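Local coordinates for acetyltransferase PA1377 (Pseudomonas aeruginosa, PDB 2VI7), which belongs to the GNAT (GCN5-related) family and probably transfers an acetyl group from acetyl-coenzyme A to an amine of a substrate, at the interface of chains A and B. Residues are numbered along the deposited sequence; one frame, centred on the assembly and turned at random. Chains: chain A/B, Acetyltransferase PA1377.

The interface of chains A and B. Residues chain A 82-83, 85, 122, 124; chain B 35, 151-153.
In this two-fold interface of two GNAT-family chains, A:Arg83 of the 3-10 helix 81-83 lies flat on the ring of B:Tyr152, the one-residue strand 152-152 that follows strand 144-149. The contact may or may not be the biological one. The guanidinium carbon CZ of A:Arg83 sits 3.6 Å from the ring centroid of B:Tyr152, displaced toward the rim, in a cation-pi stack with the planes 13° apart. Bends at chi2 (-92°) and chi3 fold the arginine chain over the ring. Its NH1 also donates to the backbone O of B:Tyr152 at 2.9 Å, tilted from the carbonyl plane. The same arginine thus meets both the ring and the backbone of B:Tyr152.

A:Glu124, on strand 122-128, lies at the guanidinium edge and likely fixes its rotation. Its carboxylate OE2 forms a salt bridge with A:Arg83 NH1 at 3.1 Å, met on the syn side but out of the carboxylate plane. The same oxygen receives A:Arg122 NE through its anti lone pair, at 2.7 Å. This shared carboxylate would offset the positive charge of the two arginines.

Next to the stack, A:His85 NE2 donates in its ring plane to the backbone O of B:Asp151 at 2.8 Å. The donor stands above that carbonyl plane, 37° out of it. B:Leu35 CD1 packs against CG of A:Arg83 at 3.9 Å. A water links the backbone N of A:Arg82 to the backbone O of B:Leu35, lying 2.6 Å from that oxygen.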
loop_
_atom_site.group_PDB
_atom_site.type_symbol
_atom_site.label_atom_id
_atom_site.label_comp_id
_atom_site.label_asym_id
_atom_site.label_seq_id
_atom_site.Cartn_x
_atom_site.Cartn_y
_atom_site.Cartn_z
ATOM N N ARG A 82 -6.019 0.469 -12.785
ATOM C CA ARG A 82 -5.133 -0.624 -13.170
ATOM C C ARG A 82 -4.809 -1.625 -12.059
ATOM O O ARG A 82 -4.062 -2.572 -12.284
ATOM C CB ARG A 82 -3.845 -0.068 -13.789
ATOM C CG ARG A 82 -4.077 0.687 -15.103
ATOM C CD ARG A 82 -2.827 1.403 -15.578
ATOM N NE ARG A 82 -1.778 0.460 -15.904
ATOM C CZ ARG A 82 -0.529 0.806 -16.186
ATOM N NH1 ARG A 82 0.369 -0.124 -16.472
ATOM N NH2 ARG A 82 -0.171 2.081 -16.175
ATOM N N ARG A 83 -5.398 -1.432 -10.880
ATOM C CA ARG A 83 -5.199 -2.322 -9.732
ATOM C C ARG A 83 -6.546 -2.767 -9.176
ATOM O O ARG A 83 -6.611 -3.618 -8.295
ATOM C CB ARG A 83 -4.447 -1.589 -8.632
ATOM C CG ARG A 83 -3.047 -1.213 -9.001
ATOM C CD ARG A 83 -2.090 -2.298 -8.574
ATOM N NE ARG A 83 -1.968 -2.341 -7.119
ATOM C CZ ARG A 83 -2.167 -3.422 -6.373
ATOM N NH1 ARG A 83 -2.505 -4.579 -6.927
ATOM N NH2 ARG A 83 -2.027 -3.338 -5.063
ATOM N N HIS A 85 -8.670 -4.772 -9.996
ATOM C CA HIS A 85 -9.044 -6.179 -10.099
ATOM C C HIS A 85 -8.604 -6.850 -8.799
ATOM O O HIS A 85 -8.873 -8.032 -8.583
ATOM C CB HIS A 85 -8.338 -6.855 -11.274
ATOM C CG HIS A 85 -6.846 -6.812 -11.176
ATOM N ND1 HIS A 85 -6.114 -5.688 -11.489
ATOM C CD2 HIS A 85 -5.954 -7.735 -10.745
ATOM C CE1 HIS A 85 -4.836 -5.920 -11.257
ATOM N NE2 HIS A 85 -4.712 -7.155 -10.805
ATOM N N ARG A 122 -7.592 -10.864 -7.421
ATOM C CA ARG A 122 -6.495 -10.943 -6.473
ATOM C C ARG A 122 -6.833 -10.300 -5.138
ATOM O O ARG A 122 -7.362 -9.194 -5.094
ATOM C CB ARG A 122 -5.289 -10.238 -7.100
ATOM C CG ARG A 122 -4.038 -10.159 -6.269
ATOM C CD ARG A 122 -3.017 -9.279 -6.970
ATOM N NE ARG A 122 -1.920 -8.945 -6.068
ATOM C CZ ARG A 122 -0.908 -9.758 -5.790
ATOM N NH1 ARG A 122 -0.842 -10.949 -6.362
ATOM N NH2 ARG A 122 0.012 -9.405 -4.906
ATOM N N GLU A 124 -5.019 -9.413 -1.410
ATOM C CA GLU A 124 -3.721 -9.291 -0.758
ATOM C C GLU A 124 -3.777 -9.061 0.748
ATOM O O GLU A 124 -4.715 -8.465 1.270
ATOM C CB GLU A 124 -2.963 -8.140 -1.413
ATOM C CG GLU A 124 -3.193 -8.062 -2.915
ATOM C CD GLU A 124 -2.833 -6.714 -3.503
ATOM O OE1 GLU A 124 -3.081 -5.694 -2.830
ATOM O OE2 GLU A 124 -2.322 -6.670 -4.646
ATOM N N LEU B 35 1.668 3.109 -12.726
ATOM C CA LEU B 35 0.241 2.779 -12.650
ATOM C C LEU B 35 -0.721 3.852 -13.163
ATOM O O LEU B 35 -1.933 3.753 -12.962
ATOM C CB LEU B 35 -0.119 2.404 -11.209
ATOM C CG LEU B 35 0.514 1.092 -10.730
ATOM C CD1 LEU B 35 0.268 0.883 -9.243
ATOM C CD2 LEU B 35 -0.053 -0.061 -11.539
ATOM N N ASP B 151 -0.037 -11.120 -11.227
ATOM C CA ASP B 151 -1.189 -10.366 -11.718
ATOM C C ASP B 151 -1.451 -9.169 -10.817
ATOM O O ASP B 151 -2.584 -8.913 -10.409
ATOM C CB ASP B 151 -2.430 -11.258 -11.759
ATOM C CG ASP B 151 -2.258 -12.454 -12.671
ATOM O OD1 ASP B 151 -1.280 -12.499 -13.450
ATOM O OD2 ASP B 151 -3.116 -13.353 -12.619
ATOM N N TYR B 152 -0.385 -8.438 -10.518
ATOM C CA TYR B 152 -0.451 -7.268 -9.654
ATOM C C TYR B 152 -1.193 -6.112 -10.302
ATOM O O TYR B 152 -2.063 -5.501 -9.692
ATOM C CB TYR B 152 0.960 -6.808 -9.302
ATOM C CG TYR B 152 1.016 -5.698 -8.272
ATOM C CD1 TYR B 152 0.775 -5.961 -6.927
ATOM C CD2 TYR B 152 1.346 -4.390 -8.637
ATOM C CE1 TYR B 152 0.872 -4.952 -5.964
ATOM C CE2 TYR B 152 1.440 -3.375 -7.683
ATOM C CZ TYR B 152 1.206 -3.664 -6.352
ATOM O OH TYR B 152 1.336 -2.672 -5.405
ATOM N N ALA B 153 -0.834 -5.808 -11.541
ATOM C CA ALA B 153 -1.457 -4.703 -12.242
ATOM C C ALA B 153 -1.708 -4.977 -13.718
ATOM O O ALA B 153 -1.201 -5.943 -14.294
ATOM C CB ALA B 153 -0.597 -3.447 -12.085
HETATM O O HOH W 1 -4.521 3.332 -12.619
#